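Local structure of hypothetical protein (Deinococcus radiodurans, 1U5K) at residues 3-15 with 50-64. The protein is probably involved in DNA repair and in recombination by the RecF pathway, and carries a bound zinc ion. Numbering follows the deposited sequence.
Sequences SRTANRSGIVIRR and LNLFHHVGVQVYQGP
S9 and H55 meet because each turns its side chain away from its own backbone N: OG of S9 (chi1 -173°) and CG of H55 (chi1 -169°) both lie anti to it, on the same face of the sheet. H55 NE2 then donates to S9 OG at 3.0 Å, the hydroxyl sitting at the ring's edge; E77 on strand 69-78 also bonds that hydroxyl. R15 likewise sets CG anti to its backbone N (chi1 164°), and its chain runs extended from CG to NE, carrying NH1 to L50 O at 3.2 Å. The carbonyl oxygen lies in the guanidinium plane, yet the donor stands above the carbonyl plane, while N51 OD1 lies over one guanidinium face; NH1 bonds S47 O as well, and N51 ND2 bonds S48 O. Replacing R15 with an alanine would probably leave the carbonyls of L50 and S47 without this shared donor and uncover the N51 amide.

Along the strands, 5-15 and 55-61 pair antiparallel through paired backbone bonds at A6–V60, R8–V58 and G10–V56, the shortest being V56 N to G10 O, 2.7 Å. Beyond G10, V12 pairs with the type II turn N51–H54: its N donates to H54 O and its O accepts from F53 N at 2.8 Å. V12 points at the turn, its CB 3.3 Å from N51 O, and its CG2 touches V56 CG2 at 4.2 Å. On the face of S9 and H55, T5 CG2 packs on Q59 CG at 3.5 Å. This pairing closes the five-stranded sheet of the OB-fold domain, its first strand against its fourth. Backbone bonds thus fix the register of 5-15 on 55-61, the H55–S9–E77 bonds join three strands at one face, and R15 binds the loop carbonyls of L50 and S47.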
loop_
_atom_site.group_PDB
_atom_site.type_symbol
_atom_site.label_atom_id
_atom_site.label_comp_id
_atom_site.label_asym_id
_atom_site.label_seq_id
_atom_site.Cartn_x
_atom_site.Cartn_y
_atom_site.Cartn_z
ATOM N N SER A 3 -5.943 -17.502 33.510
ATOM C CA SER A 3 -4.711 -17.943 32.852
ATOM C C SER A 3 -4.280 -17.100 31.646
ATOM O O SER A 3 -5.096 -16.468 30.972
ATOM C CB SER A 3 -4.844 -19.432 32.489
ATOM O OG SER A 3 -4.340 -19.769 31.207
ATOM N N ARG A 4 -2.977 -17.112 31.380
ATOM C CA ARG A 4 -2.344 -16.315 30.328
ATOM C C ARG A 4 -2.349 -16.977 28.952
ATOM O O ARG A 4 -1.833 -16.428 27.976
ATOM C CB ARG A 4 -0.877 -16.085 30.674
ATOM C CG ARG A 4 -0.676 -15.080 31.775
ATOM C CD ARG A 4 0.762 -14.641 31.944
ATOM N NE ARG A 4 0.968 -14.150 33.304
ATOM C CZ ARG A 4 0.505 -13.005 33.797
ATOM N NH1 ARG A 4 -0.203 -12.188 33.031
ATOM N NH2 ARG A 4 0.743 -12.673 35.061
ATOM N N THR A 5 -2.855 -18.203 28.927
ATOM C CA THR A 5 -2.967 -19.004 27.720
ATOM C C THR A 5 -4.449 -19.053 27.382
ATOM O O THR A 5 -5.277 -19.136 28.280
ATOM C CB THR A 5 -2.365 -20.394 27.978
ATOM O OG1 THR A 5 -0.948 -20.263 28.161
ATOM C CG2 THR A 5 -2.490 -21.306 26.760
ATOM N N ALA A 6 -4.766 -19.020 26.093
ATOM C CA ALA A 6 -6.139 -18.931 25.609
ATOM C C ALA A 6 -6.259 -19.667 24.275
ATOM O O ALA A 6 -5.341 -19.650 23.460
ATOM C CB ALA A 6 -6.523 -17.468 25.445
ATOM N N ASN A 7 -7.397 -20.312 24.053
ATOM C CA ASN A 7 -7.725 -20.879 22.757
ATOM C C ASN A 7 -8.497 -19.841 21.944
ATOM O O ASN A 7 -9.360 -19.130 22.469
ATOM C CB ASN A 7 -8.537 -22.164 22.934
ATOM C CG ASN A 7 -7.718 -23.288 23.550
ATOM O OD1 ASN A 7 -6.593 -23.566 23.140
ATOM N ND2 ASN A 7 -8.294 -23.954 24.538
ATOM N N ARG A 8 -8.106 -19.713 20.680
ATOM C CA ARG A 8 -8.734 -18.787 19.751
ATOM C C ARG A 8 -8.908 -19.479 18.408
ATOM O O ARG A 8 -8.238 -20.465 18.112
ATOM C CB ARG A 8 -7.881 -17.528 19.627
ATOM C CG ARG A 8 -7.956 -16.646 20.861
ATOM C CD ARG A 8 -9.182 -15.743 20.806
ATOM N NE ARG A 8 -8.616 -14.488 21.242
ATOM C CZ ARG A 8 -8.653 -13.316 20.656
ATOM N NH1 ARG A 8 -9.370 -13.016 19.580
ATOM N NH2 ARG A 8 -7.940 -12.397 21.279
ATOM N N SER A 9 -9.803 -18.948 17.583
ATOM C CA SER A 9 -10.130 -19.559 16.301
ATOM C C SER A 9 -10.528 -18.468 15.302
ATOM O O SER A 9 -11.364 -17.609 15.577
ATOM C CB SER A 9 -11.277 -20.559 16.479
ATOM O OG SER A 9 -11.502 -21.289 15.284
ATOM N N GLY A 10 -9.875 -18.454 14.149
ATOM C CA GLY A 10 -10.240 -17.490 13.132
ATOM C C GLY A 10 -9.417 -17.676 11.883
ATOM O O GLY A 10 -8.723 -18.677 11.722
ATOM N N ILE A 11 -9.493 -16.656 11.036
ATOM C CA ILE A 11 -8.972 -16.680 9.689
ATOM C C ILE A 11 -7.742 -15.789 9.576
ATOM O O ILE A 11 -7.783 -14.609 9.920
ATOM C CB ILE A 11 -10.085 -16.181 8.749
ATOM C CG1 ILE A 11 -11.243 -17.186 8.776
ATOM C CG2 ILE A 11 -9.518 -16.155 7.342
ATOM C CD1 ILE A 11 -12.485 -16.732 8.101
ATOM N N VAL A 12 -6.702 -16.365 8.991
ATOM C CA VAL A 12 -5.431 -15.701 8.771
ATOM C C VAL A 12 -5.639 -14.712 7.645
ATOM O O VAL A 12 -6.035 -15.100 6.554
ATOM C CB VAL A 12 -4.332 -16.690 8.347
ATOM C CG1 VAL A 12 -3.014 -15.994 8.097
ATOM C CG2 VAL A 12 -4.148 -17.742 9.387
ATOM N N ILE A 13 -5.411 -13.438 7.920
ATOM C CA ILE A 13 -5.527 -12.379 6.927
ATOM C C ILE A 13 -4.201 -11.760 6.477
ATOM O O ILE A 13 -4.153 -11.075 5.453
ATOM C CB ILE A 13 -6.540 -11.308 7.349
ATOM C CG1 ILE A 13 -6.114 -10.570 8.618
ATOM C CG2 ILE A 13 -7.905 -11.937 7.453
ATOM C CD1 ILE A 13 -6.686 -9.181 8.769
ATOM N N ARG A 14 -3.130 -12.014 7.225
ATOM C CA ARG A 14 -1.798 -11.550 6.872
ATOM C C ARG A 14 -0.770 -12.478 7.514
ATOM O O ARG A 14 -0.938 -12.893 8.659
ATOM C CB ARG A 14 -1.551 -10.102 7.314
ATOM C CG ARG A 14 -0.503 -9.398 6.471
ATOM C CD ARG A 14 -0.327 -7.891 6.731
ATOM N NE ARG A 14 -1.552 -7.127 6.498
ATOM C CZ ARG A 14 -2.358 -6.680 7.449
ATOM N NH1 ARG A 14 -2.071 -6.847 8.736
ATOM N NH2 ARG A 14 -3.454 -6.014 7.124
ATOM N N ARG A 15 0.298 -12.752 6.769
ATOM C CA ARG A 15 1.420 -13.593 7.190
ATOM C C ARG A 15 2.703 -12.852 6.838
ATOM O O ARG A 15 2.870 -12.420 5.697
ATOM C CB ARG A 15 1.334 -14.943 6.481
ATOM C CG ARG A 15 2.583 -15.794 6.507
ATOM C CD ARG A 15 2.451 -17.081 5.708
ATOM N NE ARG A 15 3.726 -17.800 5.678
ATOM C CZ ARG A 15 3.970 -18.917 6.341
ATOM N NH1 ARG A 15 3.036 -19.458 7.097
ATOM N NH2 ARG A 15 5.152 -19.509 6.247
ATOM N N LEU A 50 -0.593 -21.829 9.067
ATOM C CA LEU A 50 -0.796 -20.395 9.223
ATOM C C LEU A 50 -0.710 -19.629 7.898
ATOM O O LEU A 50 0.051 -18.673 7.768
ATOM C CB LEU A 50 0.185 -19.858 10.262
ATOM C CG LEU A 50 -0.010 -20.282 11.722
ATOM C CD1 LEU A 50 1.121 -19.695 12.554
ATOM C CD2 LEU A 50 -1.340 -19.859 12.313
ATOM N N ASN A 51 -1.425 -20.068 6.868
ATOM C CA ASN A 51 -1.371 -19.356 5.596
ATOM C C ASN A 51 -2.656 -18.591 5.330
ATOM O O ASN A 51 -3.685 -18.881 5.935
ATOM C CB ASN A 51 -1.060 -20.305 4.438
ATOM C CG ASN A 51 0.425 -20.551 4.292
ATOM O OD1 ASN A 51 1.177 -19.716 3.765
ATOM N ND2 ASN A 51 0.855 -21.706 4.788
ATOM N N LEU A 52 -2.565 -17.623 4.426
ATOM C CA LEU A 52 -3.677 -16.726 4.166
ATOM C C LEU A 52 -4.942 -17.512 3.890
ATOM O O LEU A 52 -4.929 -18.492 3.143
ATOM C CB LEU A 52 -3.443 -15.803 2.971
ATOM C CG LEU A 52 -2.732 -14.488 3.233
ATOM C CD1 LEU A 52 -2.738 -13.616 1.986
ATOM C CD2 LEU A 52 -3.372 -13.785 4.378
ATOM N N PHE A 53 -6.001 -17.039 4.538
ATOM C CA PHE A 53 -7.355 -17.489 4.278
ATOM C C PHE A 53 -7.692 -18.811 4.967
ATOM O O PHE A 53 -8.831 -19.256 4.921
ATOM C CB PHE A 53 -7.704 -17.488 2.784
ATOM C CG PHE A 53 -7.213 -16.268 2.033
ATOM C CD1 PHE A 53 -6.520 -16.399 0.842
ATOM C CD2 PHE A 53 -7.340 -14.998 2.561
ATOM C CE1 PHE A 53 -6.033 -15.289 0.144
ATOM C CE2 PHE A 53 -6.854 -13.896 1.890
ATOM C CZ PHE A 53 -6.197 -14.023 0.684
ATOM N N HIS A 54 -6.751 -19.410 5.680
ATOM C CA HIS A 54 -7.062 -20.600 6.459
ATOM C C HIS A 54 -7.817 -20.228 7.729
ATOM O O HIS A 54 -7.510 -19.211 8.356
ATOM C CB HIS A 54 -5.768 -21.311 6.846
ATOM C CG HIS A 54 -5.125 -22.081 5.735
ATOM N ND1 HIS A 54 -3.952 -22.780 5.917
ATOM C CD2 HIS A 54 -5.507 -22.313 4.456
ATOM C CE1 HIS A 54 -3.626 -23.389 4.790
ATOM N NE2 HIS A 54 -4.569 -23.149 3.898
ATOM N N HIS A 55 -8.820 -21.025 8.088
ATOM C CA HIS A 55 -9.487 -20.920 9.384
ATOM C C HIS A 55 -8.690 -21.849 10.291
ATOM O O HIS A 55 -8.635 -23.054 10.038
ATOM C CB HIS A 55 -10.970 -21.331 9.303
ATOM C CG HIS A 55 -11.777 -21.011 10.524
ATOM N ND1 HIS A 55 -13.076 -20.556 10.454
ATOM C CD2 HIS A 55 -11.468 -21.040 11.842
ATOM C CE1 HIS A 55 -13.534 -20.336 11.674
ATOM N NE2 HIS A 55 -12.570 -20.607 12.537
ATOM N N VAL A 56 -8.029 -21.280 11.296
ATOM C CA VAL A 56 -7.198 -22.037 12.222
ATOM C C VAL A 56 -7.679 -21.918 13.659
ATOM O O VAL A 56 -8.278 -20.914 14.044
ATOM C CB VAL A 56 -5.727 -21.623 12.136
ATOM C CG1 VAL A 56 -5.212 -21.858 10.732
ATOM C CG2 VAL A 56 -5.524 -20.171 12.578
ATOM N N GLY A 57 -7.431 -22.968 14.435
ATOM C CA GLY A 57 -7.530 -22.958 15.883
ATOM C C GLY A 57 -6.118 -22.840 16.430
ATOM O O GLY A 57 -5.194 -23.519 15.980
ATOM N N VAL A 58 -5.932 -21.906 17.351
ATOM C CA VAL A 58 -4.616 -21.623 17.900
ATOM C C VAL A 58 -4.710 -21.522 19.414
ATOM O O VAL A 58 -5.663 -20.967 19.955
ATOM C CB VAL A 58 -4.003 -20.293 17.406
ATOM C CG1 VAL A 58 -3.562 -20.408 15.955
ATOM C CG2 VAL A 58 -4.934 -19.106 17.589
ATOM N N GLN A 59 -3.704 -22.075 20.079
ATOM C CA GLN A 59 -3.472 -21.795 21.484
ATOM C C GLN A 59 -2.407 -20.713 21.564
ATOM O O GLN A 59 -1.293 -20.873 21.081
ATOM C CB GLN A 59 -3.022 -23.062 22.209
ATOM C CG GLN A 59 -2.807 -22.874 23.695
ATOM C CD GLN A 59 -2.561 -24.198 24.375
ATOM O OE1 GLN A 59 -3.509 -24.819 24.849
ATOM N NE2 GLN A 59 -1.317 -24.661 24.366
ATOM N N VAL A 60 -2.744 -19.610 22.215
ATOM C CA VAL A 60 -1.809 -18.497 22.301
ATOM C C VAL A 60 -1.490 -18.145 23.745
ATOM O O VAL A 60 -2.348 -18.225 24.628
ATOM C CB VAL A 60 -2.304 -17.199 21.616
ATOM C CG1 VAL A 60 -2.173 -17.329 20.115
ATOM C CG2 VAL A 60 -3.705 -16.833 22.034
ATOM N N TYR A 61 -0.254 -17.703 23.942
ATOM C CA TYR A 61 0.234 -17.280 25.250
ATOM C C TYR A 61 0.547 -15.789 25.225
ATOM O O TYR A 61 1.346 -15.350 24.405
ATOM C CB TYR A 61 1.515 -18.052 25.564
ATOM C CG TYR A 61 2.262 -17.554 26.777
ATOM C CD1 TYR A 61 1.838 -17.903 28.057
ATOM C CD2 TYR A 61 3.413 -16.783 26.653
ATOM C CE1 TYR A 61 2.538 -17.480 29.186
ATOM C CE2 TYR A 61 4.104 -16.341 27.764
ATOM C CZ TYR A 61 3.641 -16.671 29.039
ATOM O OH TYR A 61 4.287 -16.263 30.189
ATOM N N GLN A 62 -0.069 -15.023 26.119
ATOM C CA GLN A 62 0.295 -13.630 26.338
ATOM C C GLN A 62 1.143 -13.505 27.605
ATOM O O GLN A 62 0.637 -13.631 28.727
ATOM C CB GLN A 62 -0.943 -12.741 26.470
ATOM C CG GLN A 62 -0.617 -11.267 26.698
ATOM C CD GLN A 62 0.182 -10.676 25.553
ATOM O OE1 GLN A 62 -0.319 -10.622 24.433
ATOM N NE2 GLN A 62 1.425 -10.277 25.807
ATOM N N GLY A 63 2.429 -13.256 27.385
ATOM C CA GLY A 63 3.364 -12.912 28.436
ATOM C C GLY A 63 2.902 -11.733 29.273
ATOM O O GLY A 63 2.018 -10.973 28.872
ATOM N N PRO A 64 3.537 -11.562 30.428
ATOM C CA PRO A 64 3.174 -10.485 31.352
ATOM C C PRO A 64 3.665 -9.127 30.857
ATOM O O PRO A 64 3.068 -8.108 31.198
ATOM C CB PRO A 64 3.899 -10.892 32.639
ATOM C CG PRO A 64 5.161 -11.555 32.122
ATOM C CD PRO A 64 4.700 -12.325 30.914
HETATM O O HOH W 1 -14.134 -19.242 14.817
#